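Local coordinates for uncharacterized protein (Parabacteroides merdae ATCC 43184, PDB 5BMT), which is of unknown function, an uncharacterized bacterial protein with an immunoglobulin-like fold and a predicted OB domain of the BF3042 lipoprotein family, at residues T127-D132 / P172-A177; D132-Y137 / K165-K170; V122-T127 / D179-E184. One frame throughout, in Å; residues are numbered along the deposited sequence.

Contact 1 of 3, residues T127-D132 / P172-A177. With EDO (1,2-ethanediol), chain G.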
ATOM      1  N   THR A 127      -9.043  12.268 -11.107  1.00 15.00           N
ATOM      2  CA  THR A 127      -9.213  13.641 -11.608  1.00 15.19           C
ATOM      3  C   THR A 127     -10.291  14.334 -10.773  1.00 20.51           C
ATOM      4  O   THR A 127     -10.085  15.447 -10.304  1.00 19.25           O
ATOM      5  CB  THR A 127      -9.552  13.618 -13.099  1.00 19.84           C
ATOM      6  OG1 THR A 127      -8.495  12.984 -13.806  1.00 18.88           O
ATOM      7  CG2 THR A 127      -9.813  15.023 -13.666  1.00 19.37           C
ATOM      8  N   SER A 128     -11.437  13.655 -10.590  1.00 18.81           N
ATOM      9  CA  SER A 128     -12.521  14.171  -9.773  1.00 19.38           C
ATOM     10  C   SER A 128     -13.318  13.050  -9.168  1.00 21.78           C
ATOM     11  O   SER A 128     -13.412  11.961  -9.735  1.00 21.30           O
ATOM     12  CB  SER A 128     -13.448  15.090 -10.573  1.00 25.81           C
ATOM     13  OG  SER A 128     -14.183  14.413 -11.572  1.00 38.18           O
ATOM     14  N   VAL A 129     -13.836  13.311  -7.972  1.00 20.44           N
ATOM     15  CA  VAL A 129     -14.792  12.447  -7.279  1.00 18.99           C
ATOM     16  C   VAL A 129     -15.849  13.332  -6.663  1.00 22.96           C
ATOM     17  O   VAL A 129     -15.639  14.546  -6.519  1.00 21.85           O
ATOM     18  CB  VAL A 129     -14.174  11.518  -6.195  1.00 20.00           C
ATOM     19  CG1 VAL A 129     -13.083  10.601  -6.756  1.00 18.97           C
ATOM     20  CG2 VAL A 129     -13.646  12.326  -5.003  1.00 20.12           C
ATOM     21  N   LEU A 130     -16.944  12.729  -6.217  1.00 19.24           N
ATOM     22  CA  LEU A 130     -17.926  13.480  -5.456  1.00 19.55           C
ATOM     23  C   LEU A 130     -17.657  13.267  -3.986  1.00 23.51           C
ATOM     24  O   LEU A 130     -16.997  12.294  -3.605  1.00 22.26           O
ATOM     25  CB  LEU A 130     -19.379  13.085  -5.801  1.00 19.74           C
ATOM     26  CG  LEU A 130     -19.886  13.450  -7.197  1.00 23.82           C
ATOM     27  CD1 LEU A 130     -21.398  13.140  -7.325  1.00 24.92           C
ATOM     28  CD2 LEU A 130     -19.665  14.948  -7.510  1.00 26.37           C
ATOM     29  N   THR A 131     -18.168  14.178  -3.134  1.00 24.46           N
ATOM     30  CA  THR A 131     -18.062  14.021  -1.687  1.00 24.76           C
ATOM     31  C   THR A 131     -18.841  12.750  -1.298  1.00 27.60           C
ATOM     32  O   THR A 131     -19.921  12.526  -1.829  1.00 25.41           O
ATOM     33  CB  THR A 131     -18.605  15.305  -1.009  1.00 33.28           C
ATOM     34  OG1 THR A 131     -17.760  16.390  -1.396  1.00 31.45           O
ATOM     35  CG2 THR A 131     -18.642  15.201   0.521  1.00 32.32           C
ATOM     36  N   ASP A 132     -18.252  11.889  -0.453  1.00 25.63           N
ATOM     37  CA  ASP A 132     -18.842  10.631   0.033  1.00 25.85           C
ATOM     38  C   ASP A 132     -18.979   9.561  -1.071  1.00 27.64           C
ATOM     39  O   ASP A 132     -19.640   8.534  -0.866  1.00 27.58           O
ATOM     40  CB  ASP A 132     -20.186  10.850   0.749  1.00 28.80           C
ATOM     41  CG  ASP A 132     -20.056  11.728   1.991  1.00 44.81           C
ATOM     42  OD1 ASP A 132     -18.967  11.721   2.618  1.00 45.71           O
ATOM     43  OD2 ASP A 132     -21.048  12.398   2.348  1.00 53.47           O
ATOM     44  N   PRO A 172     -19.984  18.865  -2.899  1.00 32.31           N
ATOM     45  CA  PRO A 172     -19.175  19.351  -4.026  1.00 31.45           C
ATOM     46  C   PRO A 172     -18.210  18.301  -4.592  1.00 31.00           C
ATOM     47  O   PRO A 172     -17.938  17.268  -3.974  1.00 29.06           O
ATOM     48  CB  PRO A 172     -18.397  20.510  -3.393  1.00 33.30           C
ATOM     49  CG  PRO A 172     -18.150  20.041  -1.988  1.00 37.56           C
ATOM     50  CD  PRO A 172     -19.392  19.264  -1.604  1.00 33.75           C
ATOM     51  N   THR A 173     -17.689  18.607  -5.778  1.00 26.17           N
ATOM     52  CA  THR A 173     -16.668  17.812  -6.456  1.00 22.60           C
ATOM     53  C   THR A 173     -15.308  18.074  -5.803  1.00 27.32           C
ATOM     54  O   THR A 173     -14.992  19.230  -5.452  1.00 27.75           O
ATOM     55  CB  THR A 173     -16.656  18.185  -7.950  1.00 26.63           C
ATOM     56  OG1 THR A 173     -17.957  17.928  -8.497  1.00 29.85           O
ATOM     57  CG2 THR A 173     -15.593  17.437  -8.751  1.00 23.88           C
ATOM     58  N   ILE A 174     -14.519  16.992  -5.646  1.00 22.04           N
ATOM     59  CA  ILE A 174     -13.156  17.042  -5.121  0.70 21.73           C
ATOM     60  C   ILE A 174     -12.226  16.712  -6.278  1.00 24.56           C
ATOM     61  O   ILE A 174     -12.417  15.691  -6.953  1.00 23.74           O
ATOM     62  CB  ILE A 174     -12.933  16.085  -3.907  0.70 24.13           C
ATOM     63  CG1 ILE A 174     -13.914  16.374  -2.750  0.70 26.07           C
ATOM     64  CG2 ILE A 174     -11.471  16.122  -3.417  0.70 24.50           C
ATOM     65  CD1 ILE A 174     -14.147  15.174  -1.775  0.70 25.71           C
ATOM     66  N   SER A 175     -11.227  17.575  -6.524  1.00 20.78           N
ATOM     67  CA  SER A 175     -10.239  17.340  -7.576  0.70 19.75           C
ATOM     68  C   SER A 175      -9.007  16.646  -7.049  1.00 21.97           C
ATOM     69  O   SER A 175      -8.622  16.883  -5.903  1.00 21.05           O
ATOM     70  CB  SER A 175      -9.811  18.665  -8.199  0.70 20.33           C
ATOM     71  OG  SER A 175     -10.889  19.263  -8.893  0.70 20.59           O
ATOM     72  N   ASN A 176      -8.360  15.808  -7.889  1.00 18.88           N
ATOM     73  CA  ASN A 176      -7.117  15.094  -7.543  1.00 17.77           C
ATOM     74  C   ASN A 176      -7.247  14.371  -6.213  1.00 20.75           C
ATOM     75  O   ASN A 176      -6.350  14.413  -5.356  1.00 20.52           O
ATOM     76  CB  ASN A 176      -5.907  16.076  -7.504  1.00 18.38           C
ATOM     77  CG  ASN A 176      -5.756  16.874  -8.768  1.00 19.95           C
ATOM     78  OD1 ASN A 176      -5.934  16.351  -9.879  1.00 21.47           O
ATOM     79  ND2 ASN A 176      -5.586  18.198  -8.639  1.00 18.52           N
ATOM     80  N   ALA A 177      -8.373  13.672  -6.060  1.00 18.36           N
ATOM     81  CA  ALA A 177      -8.688  12.970  -4.830  1.00 17.67           C
ATOM     82  C   ALA A 177      -7.898  11.713  -4.720  1.00 20.24           C
ATOM     83  O   ALA A 177      -7.660  11.045  -5.723  1.00 19.45           O
ATOM     84  CB  ALA A 177     -10.175  12.650  -4.792  1.00 18.38           C
TER
HETATM   85  C1  EDO G 305     -19.095  21.481  -7.923  1.00 55.05           C
HETATM   86  O1  EDO G 305     -18.211  21.211  -6.843  1.00 52.58           O
HETATM   87  C2  EDO G 305     -20.573  21.447  -7.447  1.00 56.98           C
HETATM   88  O2  EDO G 305     -20.743  22.266  -6.302  1.00 58.47           O
HETATM   89  O   HOH W   1     -10.111  17.851 -11.585  1.00 51.09           O
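A short antiparallel beta ladder at the surface joins strand 128-131 to the start of strand 173-184. Val-129 and Ile-174 form its hydrogen-bonded pair: Val-129 N donates to Ile-174 O at 3.0 Å, and Ile-174 N returns a nearly straight bond to Val-129 O at 2.8 Å. The non-hydrogen-bonded pairs Ser-128/Ser-175 and Leu-130/Thr-173 flank it, their side chains on one face. There Ser-128 CB touches Thr-173 CG2, and Leu-130 CD2 approaches Thr-173 OG1 at 3.6 Å. On the other face Val-129 CG2, held in the crowded position between N and the carbonyl carbon, presses on Ala-177 CB at 3.5 Å, a tight carbon pair, and touches Ile-174 CB. The ladder is an outlying part of the mixed sheet of this immunoglobulin-like protein: the chain turns corners at Thr-127, Ser-175 and Asn-176, and beyond them strand 173-184 pairs with strand 118-126 instead. Near these corners Asn-176 N reaches Thr-127 O from above the carbonyl plane, 56° out of it, while a water links the same oxygen to Ser-175 OG. At the other end lies Thr-131, whose OG1 stands beside its own backbone N (chi1 -63°) and donates in plane to a lone pair of Pro-172 O at 2.7 Å. Thr-131 N adds a weak bond to that carbonyl. An alanine here would remove the hydroxyl and probably leave Pro-172 O with only the weak N-H bond from this segment, loosening the packing on the proline ring. Pro-172 follows a cis peptide bond; Thr-173 N donates to O1 of a 1,2-ethanediol, probably from the crystallisation liquor.

Contact 2 of 3, residues D132-Y137 / K165-K170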
ATOM      1  N   ASP A 132     -18.252  11.889  -0.453  1.00 25.63           N
ATOM      2  CA  ASP A 132     -18.842  10.631   0.033  1.00 25.85           C
ATOM      3  C   ASP A 132     -18.979   9.561  -1.071  1.00 27.64           C
ATOM      4  O   ASP A 132     -19.640   8.534  -0.866  1.00 27.58           O
ATOM      5  CB  ASP A 132     -20.186  10.850   0.749  1.00 28.80           C
ATOM      6  CG  ASP A 132     -20.056  11.728   1.991  1.00 44.81           C
ATOM      7  OD1 ASP A 132     -18.967  11.721   2.618  1.00 45.71           O
ATOM      8  OD2 ASP A 132     -21.048  12.398   2.348  1.00 53.47           O
ATOM      9  N   GLN A 133     -18.292   9.760  -2.217  1.00 22.10           N
ATOM     10  CA  GLN A 133     -18.224   8.705  -3.231  1.00 20.17           C
ATOM     11  C   GLN A 133     -17.470   7.531  -2.616  1.00 21.97           C
ATOM     12  O   GLN A 133     -16.524   7.735  -1.847  1.00 22.49           O
ATOM     13  CB  GLN A 133     -17.489   9.228  -4.488  1.00 20.38           C
ATOM     14  CG  GLN A 133     -17.348   8.184  -5.620  1.00 20.07           C
ATOM     15  CD  GLN A 133     -16.698   8.796  -6.841  1.00 21.03           C
ATOM     16  OE1 GLN A 133     -17.039   9.907  -7.276  1.00 20.19           O
ATOM     17  NE2 GLN A 133     -15.823   8.034  -7.481  1.00 17.40           N
ATOM     18  N   LYS A 134     -17.877   6.303  -2.946  1.00 19.22           N
ATOM     19  CA  LYS A 134     -17.167   5.131  -2.463  1.00 18.30           C
ATOM     20  C   LYS A 134     -16.828   4.257  -3.654  1.00 18.75           C
ATOM     21  O   LYS A 134     -17.670   4.042  -4.526  1.00 19.67           O
ATOM     22  CB  LYS A 134     -18.000   4.339  -1.436  1.00 20.68           C
ATOM     23  CG  LYS A 134     -18.329   5.125  -0.157  1.00 34.37           C
ATOM     24  CD  LYS A 134     -17.195   5.058   0.870  1.00 44.31           C
ATOM     25  CE  LYS A 134     -17.444   5.938   2.071  1.00 56.28           C
ATOM     26  NZ  LYS A 134     -16.979   7.325   1.827  1.00 64.16           N
ATOM     27  N   ASN A 135     -15.597   3.748  -3.668  1.00 16.62           N
ATOM     28  CA  ASN A 135     -15.122   2.873  -4.726  1.00 16.26           C
ATOM     29  C   ASN A 135     -14.688   1.553  -4.155  1.00 18.59           C
ATOM     30  O   ASN A 135     -14.317   1.481  -2.971  1.00 18.63           O
ATOM     31  CB  ASN A 135     -13.906   3.491  -5.429  1.00 15.98           C
ATOM     32  CG  ASN A 135     -14.060   4.901  -5.904  1.00 17.68           C
ATOM     33  OD1 ASN A 135     -15.152   5.350  -6.243  1.00 19.03           O
ATOM     34  ND2 ASN A 135     -12.940   5.562  -6.129  1.00 19.18           N
ATOM     35  N   THR A 136     -14.644   0.527  -5.006  1.00 15.65           N
ATOM     36  CA  THR A 136     -13.995  -0.737  -4.677  1.00 15.69           C
ATOM     37  C   THR A 136     -12.971  -0.986  -5.774  1.00 16.22           C
ATOM     38  O   THR A 136     -13.027  -0.363  -6.853  1.00 18.20           O
ATOM     39  CB  THR A 136     -14.918  -1.915  -4.422  1.00 22.49           C
ATOM     40  OG1 THR A 136     -15.755  -2.089  -5.551  1.00 26.16           O
ATOM     41  CG2 THR A 136     -15.672  -1.758  -3.081  1.00 26.56           C
ATOM     42  N   TYR A 137     -12.030  -1.859  -5.483  1.00 14.35           N
ATOM     43  CA  TYR A 137     -10.881  -2.043  -6.344  1.00 13.97           C
ATOM     44  C   TYR A 137     -10.561  -3.472  -6.625  1.00 17.13           C
ATOM     45  O   TYR A 137     -10.965  -4.383  -5.911  1.00 17.25           O
ATOM     46  CB  TYR A 137      -9.634  -1.418  -5.644  1.00 13.20           C
ATOM     47  CG  TYR A 137      -9.783   0.074  -5.423  1.00 12.91           C
ATOM     48  CD1 TYR A 137      -9.397   0.985  -6.405  1.00 14.35           C
ATOM     49  CD2 TYR A 137     -10.356   0.580  -4.247  1.00 13.51           C
ATOM     50  CE1 TYR A 137      -9.600   2.353  -6.243  1.00 14.00           C
ATOM     51  CE2 TYR A 137     -10.571   1.950  -4.078  1.00 14.50           C
ATOM     52  CZ  TYR A 137     -10.181   2.831  -5.077  1.00 14.86           C
ATOM     53  OH  TYR A 137     -10.398   4.189  -4.937  1.00 15.60           O
ATOM     54  N   LYS A 165     -17.059   2.260  -9.216  1.00 17.39           N
ATOM     55  CA  LYS A 165     -17.812   3.122  -8.307  1.00 18.06           C
ATOM     56  C   LYS A 165     -18.872   2.268  -7.605  1.00 20.40           C
ATOM     57  O   LYS A 165     -19.599   1.530  -8.288  1.00 22.35           O
ATOM     58  CB  LYS A 165     -18.461   4.298  -9.065  1.00 19.52           C
ATOM     59  CG  LYS A 165     -18.908   5.442  -8.141  1.00 21.63           C
ATOM     60  CD  LYS A 165     -19.773   6.495  -8.861  1.00 27.95           C
ATOM     61  CE  LYS A 165     -19.081   7.202  -9.993  1.00 34.82           C
ATOM     62  NZ  LYS A 165     -19.971   8.237 -10.600  1.00 34.67           N
ATOM     63  N   ARG A 166     -18.943   2.353  -6.259  1.00 19.03           N
ATOM     64  CA  ARG A 166     -19.961   1.591  -5.518  0.70 19.69           C
ATOM     65  C   ARG A 166     -21.047   2.504  -4.942  1.00 24.64           C
ATOM     66  O   ARG A 166     -22.199   2.065  -4.836  1.00 25.44           O
ATOM     67  CB  ARG A 166     -19.333   0.742  -4.409  0.70 20.52           C
ATOM     68  CG  ARG A 166     -18.316  -0.291  -4.918  0.70 21.44           C
ATOM     69  CD  ARG A 166     -18.899  -1.476  -5.711  0.70 21.68           C
ATOM     70  NE  ARG A 166     -19.757  -2.340  -4.894  0.70 19.49           N
ATOM     71  CZ  ARG A 166     -19.328  -3.348  -4.140  0.70 27.89           C
ATOM     72  NH1 ARG A 166     -18.038  -3.661  -4.109  0.70 21.59           N
ATOM     73  NH2 ARG A 166     -20.192  -4.092  -3.460  0.70 22.32           N
ATOM     74  N   GLU A 167     -20.712   3.756  -4.585  1.00 21.92           N
ATOM     75  CA  GLU A 167     -21.683   4.757  -4.090  1.00 22.21           C
ATOM     76  C   GLU A 167     -21.396   6.057  -4.806  1.00 24.53           C
ATOM     77  O   GLU A 167     -20.235   6.457  -4.888  1.00 20.88           O
ATOM     78  CB  GLU A 167     -21.619   4.938  -2.566  1.00 23.79           C
ATOM     79  CG  GLU A 167     -22.033   3.710  -1.763  1.00 31.57           C
ATOM     80  CD  GLU A 167     -21.837   3.777  -0.258  1.00 60.50           C
ATOM     81  OE1 GLU A 167     -22.164   4.824   0.346  1.00 49.41           O
ATOM     82  OE2 GLU A 167     -21.404   2.757   0.326  1.00 62.37           O
ATOM     83  N   GLU A 168     -22.440   6.711  -5.331  1.00 23.69           N
ATOM     84  CA  GLU A 168     -22.341   7.924  -6.140  1.00 23.93           C
ATOM     85  C   GLU A 168     -21.770   9.126  -5.394  1.00 27.74           C
ATOM     86  O   GLU A 168     -20.934   9.840  -5.947  1.00 27.81           O
ATOM     87  CB  GLU A 168     -23.732   8.274  -6.704  1.00 26.10           C
ATOM     88  CG  GLU A 168     -23.800   9.527  -7.576  1.00 34.51           C
ATOM     89  CD  GLU A 168     -23.109   9.513  -8.926  1.00 57.21           C
ATOM     90  OE1 GLU A 168     -22.586   8.449  -9.331  1.00 41.82           O
ATOM     91  OE2 GLU A 168     -23.109  10.574  -9.589  1.00 56.36           O
ATOM     92  N   GLY A 169     -22.195   9.332  -4.158  1.00 25.32           N
ATOM     93  CA  GLY A 169     -21.783  10.513  -3.416  1.00 25.75           C
ATOM     94  C   GLY A 169     -22.605  11.731  -3.816  1.00 29.53           C
ATOM     95  O   GLY A 169     -23.602  11.618  -4.546  1.00 28.19           O
ATOM     96  N   LYS A 170     -22.162  12.925  -3.386  1.00 26.31           N
ATOM     97  CA  LYS A 170     -22.895  14.177  -3.632  1.00 27.76           C
ATOM     98  C   LYS A 170     -21.957  15.371  -3.815  1.00 31.42           C
ATOM     99  O   LYS A 170     -20.758  15.259  -3.572  1.00 30.24           O
ATOM    100  CB  LYS A 170     -23.839  14.438  -2.433  1.00 30.88           C
ATOM    101  CG  LYS A 170     -23.113  14.527  -1.089  1.00 37.83           C
ATOM    102  CD  LYS A 170     -24.054  14.703   0.095  1.00 48.17           C
ATOM    103  CE  LYS A 170     -23.275  14.815   1.384  1.00 57.47           C
ATOM    104  NZ  LYS A 170     -24.170  14.932   2.564  1.00 68.51           N
TER
HETATM  105  O   HOH W   2     -21.917   7.505   0.150  1.00 36.10           O
HETATM  106  O   HOH W   3     -19.685  10.018  -8.327  1.00 28.96           O
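Lys-134 O takes two backbone N-H groups at once, from Arg-166 N at 2.7 Å and Glu-167 N at 3.1 Å, which marks a classic beta bulge between antiparallel strands 134-140 and 153-167. Lys-134 N completes the pairing by donating to Glu-167 O. The Lys-134 and Glu-167 side chains share one face of the sheet and run side by side, CG of the lysine lying 3.8 Å from CD of the glutamate. Arg-166, bent at chi2 and chi3, folds back along Thr-136, and its NH1 donates within the guanidinium plane to Thr-136 OG1 at 3.1 Å. Gln-133 CG lies against Glu-167 O at 3.4 Å and, farther off, Lys-165 CG, the two side chains crossing at about a right angle. At Gly-169 a CB would clash with Gln-133 N. Farther out, a water joins Gln-133 OE1, Lys-165 NZ and Glu-168 O; OE1 also accepts from Leu-130 N, and Lys-165 NZ makes a salt bridge to Glu-168 OE1. Asn-135 ND2 donates to Tyr-137 OH, which is bonded to Asp-179. Gln-133 CG is anti to its backbone N and the chain is extended, so NE2 reaches Asn-135 OD1 in both amide planes, with an N-H...O angle of 176°.

Contact 3 of 3, residues V122-T127 / D179-E184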
ATOM      1  N   VAL A 122      -1.421   1.279  -1.648  1.00 11.87           N
ATOM      2  CA  VAL A 122      -1.469   1.916  -2.960  1.00 12.46           C
ATOM      3  C   VAL A 122      -2.383   3.119  -2.860  1.00 13.58           C
ATOM      4  O   VAL A 122      -3.357   3.098  -2.101  1.00 14.18           O
ATOM      5  CB  VAL A 122      -1.841   0.932  -4.100  1.00 18.04           C
ATOM      6  CG1 VAL A 122      -3.079   0.153  -3.804  1.00 19.36           C
ATOM      7  CG2 VAL A 122      -1.941   1.619  -5.458  1.00 17.03           C
ATOM      8  N   ILE A 123      -2.023   4.191  -3.563  1.00 12.24           N
ATOM      9  CA  ILE A 123      -2.796   5.420  -3.494  1.00 13.30           C
ATOM     10  C   ILE A 123      -3.419   5.750  -4.868  1.00 15.15           C
ATOM     11  O   ILE A 123      -2.887   6.565  -5.629  1.00 16.20           O
ATOM     12  CB  ILE A 123      -1.954   6.585  -2.941  1.00 15.83           C
ATOM     13  CG1 ILE A 123      -1.247   6.184  -1.602  1.00 17.35           C
ATOM     14  CG2 ILE A 123      -2.878   7.807  -2.728  1.00 17.22           C
ATOM     15  CD1 ILE A 123      -0.354   7.292  -1.028  1.00 25.97           C
ATOM     16  N   PRO A 124      -4.547   5.115  -5.211  1.00 13.41           N
ATOM     17  CA  PRO A 124      -5.239   5.497  -6.454  1.00 14.21           C
ATOM     18  C   PRO A 124      -5.660   6.950  -6.339  1.00 17.80           C
ATOM     19  O   PRO A 124      -6.122   7.398  -5.259  1.00 17.50           O
ATOM     20  CB  PRO A 124      -6.450   4.567  -6.514  1.00 15.90           C
ATOM     21  CG  PRO A 124      -6.634   4.042  -5.134  1.00 18.99           C
ATOM     22  CD  PRO A 124      -5.298   4.090  -4.451  1.00 15.50           C
ATOM     23  N   THR A 125      -5.476   7.697  -7.433  1.00 14.75           N
ATOM     24  CA  THR A 125      -5.813   9.111  -7.514  0.50 14.73           C
ATOM     25  C   THR A 125      -6.843   9.280  -8.613  1.00 17.52           C
ATOM     26  O   THR A 125      -6.825   8.501  -9.581  1.00 17.14           O
ATOM     27  CB  THR A 125      -4.535   9.924  -7.761  0.50 18.94           C
ATOM     28  OG1 THR A 125      -3.542   9.493  -6.822  0.50 20.52           O
ATOM     29  CG2 THR A 125      -4.750  11.429  -7.630  0.50 19.48           C
ATOM     30  N   PHE A 126      -7.727  10.277  -8.468  1.00 15.62           N
ATOM     31  CA  PHE A 126      -8.773  10.551  -9.424  1.00 14.96           C
ATOM     32  C   PHE A 126      -8.796  11.998  -9.811  1.00 16.95           C
ATOM     33  O   PHE A 126      -8.720  12.871  -8.937  1.00 17.55           O
ATOM     34  CB  PHE A 126     -10.140  10.185  -8.821  1.00 15.42           C
ATOM     35  CG  PHE A 126     -10.247   8.734  -8.439  1.00 14.68           C
ATOM     36  CD1 PHE A 126      -9.797   8.291  -7.197  1.00 17.36           C
ATOM     37  CD2 PHE A 126     -10.702   7.791  -9.352  1.00 16.13           C
ATOM     38  CE1 PHE A 126      -9.839   6.939  -6.867  1.00 17.19           C
ATOM     39  CE2 PHE A 126     -10.734   6.435  -9.022  1.00 17.27           C
ATOM     40  CZ  PHE A 126     -10.272   6.020  -7.787  1.00 16.90           C
ATOM     41  N   THR A 127      -9.043  12.268 -11.107  1.00 15.00           N
ATOM     42  CA  THR A 127      -9.213  13.641 -11.608  1.00 15.19           C
ATOM     43  C   THR A 127     -10.291  14.334 -10.773  1.00 20.51           C
ATOM     44  O   THR A 127     -10.085  15.447 -10.304  1.00 19.25           O
ATOM     45  CB  THR A 127      -9.552  13.618 -13.099  1.00 19.84           C
ATOM     46  OG1 THR A 127      -8.495  12.984 -13.806  1.00 18.88           O
ATOM     47  CG2 THR A 127      -9.813  15.023 -13.666  1.00 19.37           C
ATOM     48  N   ASP A 179      -7.316   7.951  -2.591  1.00 15.58           N
ATOM     49  CA  ASP A 179      -8.028   6.926  -1.812  1.00 14.87           C
ATOM     50  C   ASP A 179      -7.075   5.790  -1.424  1.00 15.66           C
ATOM     51  O   ASP A 179      -7.133   4.695  -1.998  1.00 15.26           O
ATOM     52  CB  ASP A 179      -9.209   6.373  -2.626  1.00 15.90           C
ATOM     53  CG  ASP A 179     -10.200   5.494  -1.862  1.00 18.54           C
ATOM     54  OD1 ASP A 179     -10.175   5.509  -0.604  1.00 18.45           O
ATOM     55  OD2 ASP A 179     -11.040   4.829  -2.517  1.00 17.78           O
ATOM     56  N   PRO A 180      -6.230   6.015  -0.406  1.00 13.61           N
ATOM     57  CA  PRO A 180      -5.272   4.978  -0.010  1.00 12.75           C
ATOM     58  C   PRO A 180      -5.966   3.680   0.397  1.00 14.22           C
ATOM     59  O   PRO A 180      -6.947   3.699   1.154  1.00 15.06           O
ATOM     60  CB  PRO A 180      -4.519   5.608   1.167  1.00 15.14           C
ATOM     61  CG  PRO A 180      -4.762   7.092   1.042  1.00 20.37           C
ATOM     62  CD  PRO A 180      -6.071   7.268   0.363  1.00 16.45           C
ATOM     63  N   ILE A 181      -5.458   2.564  -0.120  1.00 11.25           N
ATOM     64  CA  ILE A 181      -5.983   1.221   0.183  1.00 11.40           C
ATOM     65  C   ILE A 181      -4.826   0.270   0.495  1.00 12.15           C
ATOM     66  O   ILE A 181      -3.672   0.574   0.187  1.00 12.83           O
ATOM     67  CB  ILE A 181      -6.860   0.651  -0.977  1.00 13.11           C
ATOM     68  CG1 ILE A 181      -6.000   0.508  -2.247  1.00 13.43           C
ATOM     69  CG2 ILE A 181      -8.096   1.525  -1.209  1.00 13.35           C
ATOM     70  CD1 ILE A 181      -6.699  -0.216  -3.450  1.00 16.53           C
ATOM     71  N   ALA A 182      -5.159  -0.885   1.105  1.00 11.58           N
ATOM     72  CA  ALA A 182      -4.169  -1.886   1.452  1.00 12.55           C
ATOM     73  C   ALA A 182      -4.455  -3.156   0.679  1.00 16.91           C
ATOM     74  O   ALA A 182      -5.595  -3.614   0.685  1.00 19.91           O
ATOM     75  CB  ALA A 182      -4.240  -2.156   2.945  1.00 13.68           C
ATOM     76  N   VAL A 183      -3.449  -3.732   0.064  1.00 12.11           N
ATOM     77  CA  VAL A 183      -3.583  -4.968  -0.720  1.00 12.30           C
ATOM     78  C   VAL A 183      -2.709  -6.035  -0.074  1.00 14.96           C
ATOM     79  O   VAL A 183      -1.565  -5.754   0.313  1.00 12.69           O
ATOM     80  CB  VAL A 183      -3.171  -4.698  -2.185  1.00 14.57           C
ATOM     81  CG1 VAL A 183      -3.204  -5.989  -3.010  1.00 15.96           C
ATOM     82  CG2 VAL A 183      -4.086  -3.627  -2.830  1.00 14.13           C
ATOM     83  N   GLU A 184      -3.218  -7.270   0.033  1.00 12.45           N
ATOM     84  CA  GLU A 184      -2.406  -8.353   0.564  1.00 12.49           C
ATOM     85  C   GLU A 184      -1.078  -8.479  -0.205  1.00 14.97           C
ATOM     86  O   GLU A 184      -1.095  -8.576  -1.432  1.00 15.48           O
ATOM     87  CB  GLU A 184      -3.211  -9.668   0.436  1.00 13.76           C
ATOM     88  CG  GLU A 184      -2.462 -10.889   0.929  1.00 18.83           C
ATOM     89  CD  GLU A 184      -1.977 -10.776   2.366  1.00 27.34           C
ATOM     90  OE1 GLU A 184      -2.810 -10.446   3.244  1.00 23.01           O
ATOM     91  OE2 GLU A 184      -0.761 -10.972   2.606  1.00 19.73           O
TER
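Val-122 leads the packing between strands 118-126 and 173-184, a buried antiparallel pairing of neighbouring strands in which the axes of the short segments 122-126 and 181-184 make an angle of 130°. From CB its two methyls diverge. CG1 takes the crowded position between the backbone N and the carbonyl carbon (chi1 51°), while CG2 lies anti to N. It is CG1 that makes the contact: it meets Ile-181 CG1 at 3.3 Å, closer than usual for two carbons, then Ile-181 CD1 at 3.7 Å and Val-183 CG2 at 4.0 Å. Ile-181 CG1 is likewise in its crowded position, so the two side chains run alongside each other, pointing the same way. Their backbones form a single hydrogen-bonded antiparallel pair: Val-122 N donates to Ile-181 O, and Ile-181 N reaches Val-122 O nearly along the C=O axis at 2.9 Å. Pro-180 CA adds a CA-H...O contact to that same carbonyl oxygen. Asp-179 N donates to Pro-124 O at 3.0 Å, again nearly along the C=O axis, and Pro-124 CD lies 3.1 Å from Asp-179 O. Asp-179 CB sits at the edge of the Phe-126 ring, and OD2 bonds to Tyr-137 OH. Leu-161 of strand 153-167 packs against Val-122, Pro-124 and Ile-181, and Tyr-137 of strand 134-140 against Pro-124, Phe-126 and Ile-181. Tyr-13 of strand 10-18 touches Ile-123 and Pro-180. Glu-184 OE1 is salt-bridged to Arg-119 NH1, while OE2 accepts from Gly-186 N at the start of helix 186-198.

How the contacts relate
Contact 3 is the buried one of the three, its centre about 7 Å from the centre of the chain, whereas the centres of surface contacts 1 and 2 lie about 21 and 20 Å from it. Contacts 1 and 3 share strand 173-184 and meet at Thr-127; Ala-177 O and Phe-126 N probably bond between them. Contacts 1 and 2 share Asp-132, with a probable bond from Lys-170 N to Thr-131 O. Asn-135 and Tyr-137 of contact 2 pack on Phe-126 and Pro-124 of contact 3. Chemistry follows place: aliphatic and proline packing dominates contact 3, contact 1 is mainly backbone ladder, contact 2 adds charged and amide side chains, and both surface contacts hold waters.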